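Local coordinates for alpha-hemoglobin-stabilizing protein (Homo sapiens, PDB 1Z8U) that acts as a chaperone for free alpha-hemoglobin, keeping it from aggregating and precipitating during erythroid cell development, at residues 43-48 / 76-81. The protein carries 1 engineered substitution. Numbering follows the deposited sequence.
Sequences DWMNFY and TLANPF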
loop_
_atom_site.group_PDB
_atom_site.type_symbol
_atom_site.label_atom_id
_atom_site.label_comp_id
_atom_site.label_asym_id
_atom_site.label_seq_id
_atom_site.Cartn_x
_atom_site.Cartn_y
_atom_site.Cartn_z
ATOM N N ASP A 43 3.338 2.307 8.264
ATOM C CA ASP A 43 3.661 2.923 6.976
ATOM C C ASP A 43 2.425 3.671 6.487
ATOM O O ASP A 43 2.518 4.788 5.967
ATOM C CB ASP A 43 4.076 1.872 5.947
ATOM C CG ASP A 43 5.518 1.424 6.116
ATOM O OD1 ASP A 43 5.934 0.485 5.414
ATOM O OD2 ASP A 43 6.244 2.010 6.941
ATOM N N TRP A 44 1.262 3.059 6.673
ATOM C CA TRP A 44 0.014 3.694 6.276
ATOM C C TRP A 44 -0.207 4.978 7.064
ATOM O O TRP A 44 -0.722 5.955 6.524
ATOM C CB TRP A 44 -1.167 2.758 6.503
ATOM C CG TRP A 44 -1.183 1.583 5.581
ATOM C CD1 TRP A 44 -0.542 1.469 4.379
ATOM C CD2 TRP A 44 -1.938 0.379 5.750
ATOM N NE1 TRP A 44 -0.855 0.270 3.790
ATOM C CE2 TRP A 44 -1.709 -0.420 4.611
ATOM C CE3 TRP A 44 -2.790 -0.102 6.756
ATOM C CZ2 TRP A 44 -2.304 -1.679 4.448
ATOM C CZ3 TRP A 44 -3.380 -1.349 6.593
ATOM C CH2 TRP A 44 -3.134 -2.124 5.447
ATOM N N MET A 45 0.176 4.989 8.339
ATOM C CA MET A 45 0.004 6.205 9.134
ATOM C C MET A 45 1.055 7.244 8.756
ATOM O O MET A 45 0.734 8.414 8.572
ATOM C CB MET A 45 0.037 5.889 10.637
ATOM C CG MET A 45 -1.206 5.131 11.081
ATOM S SD MET A 45 -1.373 4.922 12.853
ATOM C CE MET A 45 -0.690 3.287 13.073
ATOM N N ASN A 46 2.308 6.820 8.621
ATOM C CA ASN A 46 3.353 7.753 8.211
ATOM C C ASN A 46 2.827 8.414 6.943
ATOM O O ASN A 46 2.838 9.634 6.800
ATOM C CB ASN A 46 4.658 7.006 7.907
ATOM C CG ASN A 46 5.388 6.564 9.164
ATOM O OD1 ASN A 46 6.396 5.853 9.099
ATOM N ND2 ASN A 46 4.888 6.989 10.317
ATOM N N PHE A 47 2.343 7.570 6.039
ATOM C CA PHE A 47 1.785 7.988 4.762
ATOM C C PHE A 47 0.778 9.133 4.907
ATOM O O PHE A 47 0.942 10.174 4.281
ATOM C CB PHE A 47 1.136 6.767 4.077
ATOM C CG PHE A 47 0.207 7.118 2.954
ATOM C CD1 PHE A 47 -1.046 6.516 2.869
ATOM C CD2 PHE A 47 0.563 8.076 2.004
ATOM C CE1 PHE A 47 -1.938 6.862 1.861
ATOM C CE2 PHE A 47 -0.319 8.434 0.989
ATOM C CZ PHE A 47 -1.575 7.826 0.915
ATOM N N TYR A 48 -0.265 8.937 5.714
ATOM C CA TYR A 48 -1.281 9.974 5.926
ATOM C C TYR A 48 -0.684 11.246 6.514
ATOM O O TYR A 48 -1.021 12.356 6.105
ATOM C CB TYR A 48 -2.387 9.479 6.858
ATOM C CG TYR A 48 -3.465 8.693 6.163
ATOM C CD1 TYR A 48 -3.153 7.544 5.436
ATOM C CD2 TYR A 48 -4.806 9.086 6.241
ATOM C CE1 TYR A 48 -4.146 6.798 4.804
ATOM C CE2 TYR A 48 -5.816 8.342 5.609
ATOM C CZ TYR A 48 -5.472 7.195 4.895
ATOM O OH TYR A 48 -6.442 6.423 4.305
ATOM N N THR A 76 -5.872 5.659 17.374
ATOM C CA THR A 76 -7.110 5.251 18.028
ATOM C C THR A 76 -7.944 4.320 17.145
ATOM O O THR A 76 -8.702 3.487 17.652
ATOM C CB THR A 76 -7.955 6.481 18.425
ATOM O OG1 THR A 76 -7.146 7.384 19.190
ATOM C CG2 THR A 76 -9.154 6.059 19.268
ATOM N N LEU A 77 -7.813 4.463 15.829
ATOM C CA LEU A 77 -8.540 3.606 14.902
ATOM C C LEU A 77 -7.718 2.351 14.643
ATOM O O LEU A 77 -8.249 1.243 14.594
ATOM C CB LEU A 77 -8.792 4.329 13.576
ATOM C CG LEU A 77 -9.924 5.357 13.504
ATOM C CD1 LEU A 77 -9.705 6.450 14.534
ATOM C CD2 LEU A 77 -9.982 5.948 12.107
ATOM N N ALA A 78 -6.411 2.543 14.492
ATOM C CA ALA A 78 -5.482 1.452 14.225
ATOM C C ALA A 78 -5.409 0.426 15.348
ATOM O O ALA A 78 -5.231 -0.765 15.094
ATOM C CB ALA A 78 -4.092 2.019 13.952
ATOM N N ASN A 79 -5.542 0.892 16.586
ATOM C CA ASN A 79 -5.474 0.012 17.748
ATOM C C ASN A 79 -6.525 -1.092 17.728
ATOM O O ASN A 79 -6.209 -2.259 17.965
ATOM C CB ASN A 79 -5.594 0.828 19.034
ATOM C CG ASN A 79 -4.405 1.735 19.256
ATOM O OD1 ASN A 79 -3.255 1.287 19.239
ATOM N ND2 ASN A 79 -4.671 3.019 19.473
ATOM N N PRO A 80 -7.795 -0.740 17.469
ATOM C CA PRO A 80 -8.831 -1.779 17.433
ATOM C C PRO A 80 -8.521 -2.750 16.295
ATOM O O PRO A 80 -8.735 -3.957 16.411
ATOM C CB PRO A 80 -10.107 -0.979 17.177
ATOM C CG PRO A 80 -9.816 0.332 17.838
ATOM C CD PRO A 80 -8.399 0.602 17.404
ATOM N N PHE A 81 -8.004 -2.193 15.200
ATOM C CA PHE A 81 -7.633 -2.948 14.005
ATOM C C PHE A 81 -6.557 -3.966 14.345
ATOM O O PHE A 81 -6.697 -5.153 14.057
ATOM C CB PHE A 81 -7.107 -1.994 12.929
ATOM C CG PHE A 81 -6.686 -2.677 11.654
ATOM C CD1 PHE A 81 -7.625 -3.009 10.679
ATOM C CD2 PHE A 81 -5.344 -2.975 11.421
ATOM C CE1 PHE A 81 -7.231 -3.623 9.489
ATOM C CE2 PHE A 81 -4.940 -3.589 10.235
ATOM C CZ PHE A 81 -5.883 -3.912 9.267
#
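In the three-helix bundle of this chaperone, helices 34-52 and 60-86 meet through two apolar pairs, Met45 with Ala78 and Trp44 with Phe81, close to the centre of the chain. The two segments run in roughly opposite directions, and no hydrogen bond joins them. At their closest approach the backbones stay well apart, 8.9 Å between Met45 CA and Ala78 CA, a gap bridged mainly by the methionine. Its CG sits beside the backbone N, with chi1 at -70°, and the chain continues extended through chi2 before bending at chi3 (-96°), which swings the terminal methyl toward Ala78. Met45 CE lies 3.7 Å from Ala78 CB, while the sulfur, Met45 SD, stands 4.1 Å from that same methyl carbon. The contact is apolar, the thioether end of Met45 against the Ala78 methyl, and purely van der Waals in kind.

One turn farther along helix 60-86, Phe81 reaches across with CG opposite the backbone N (chi1 180°), presenting the far end of its ring to the six-membered part of the indole. Phe81 CZ is 4.5 Å from Trp44 CZ3, a loose approach made at the indole's edge and near its plane. The third helix of the bundle, 5-23, packs against two of these residues, Leu21 on Trp44 and Phe18 on Met45, and Phe18 also meets the Tyr48 ring edge-to-face. Elsewhere on helix 34-52, Asp43 OD1 hydrogen-bonds a polar side chain of the other protein in the assembly. Trp44 and Phe47 meet rings of that same chain.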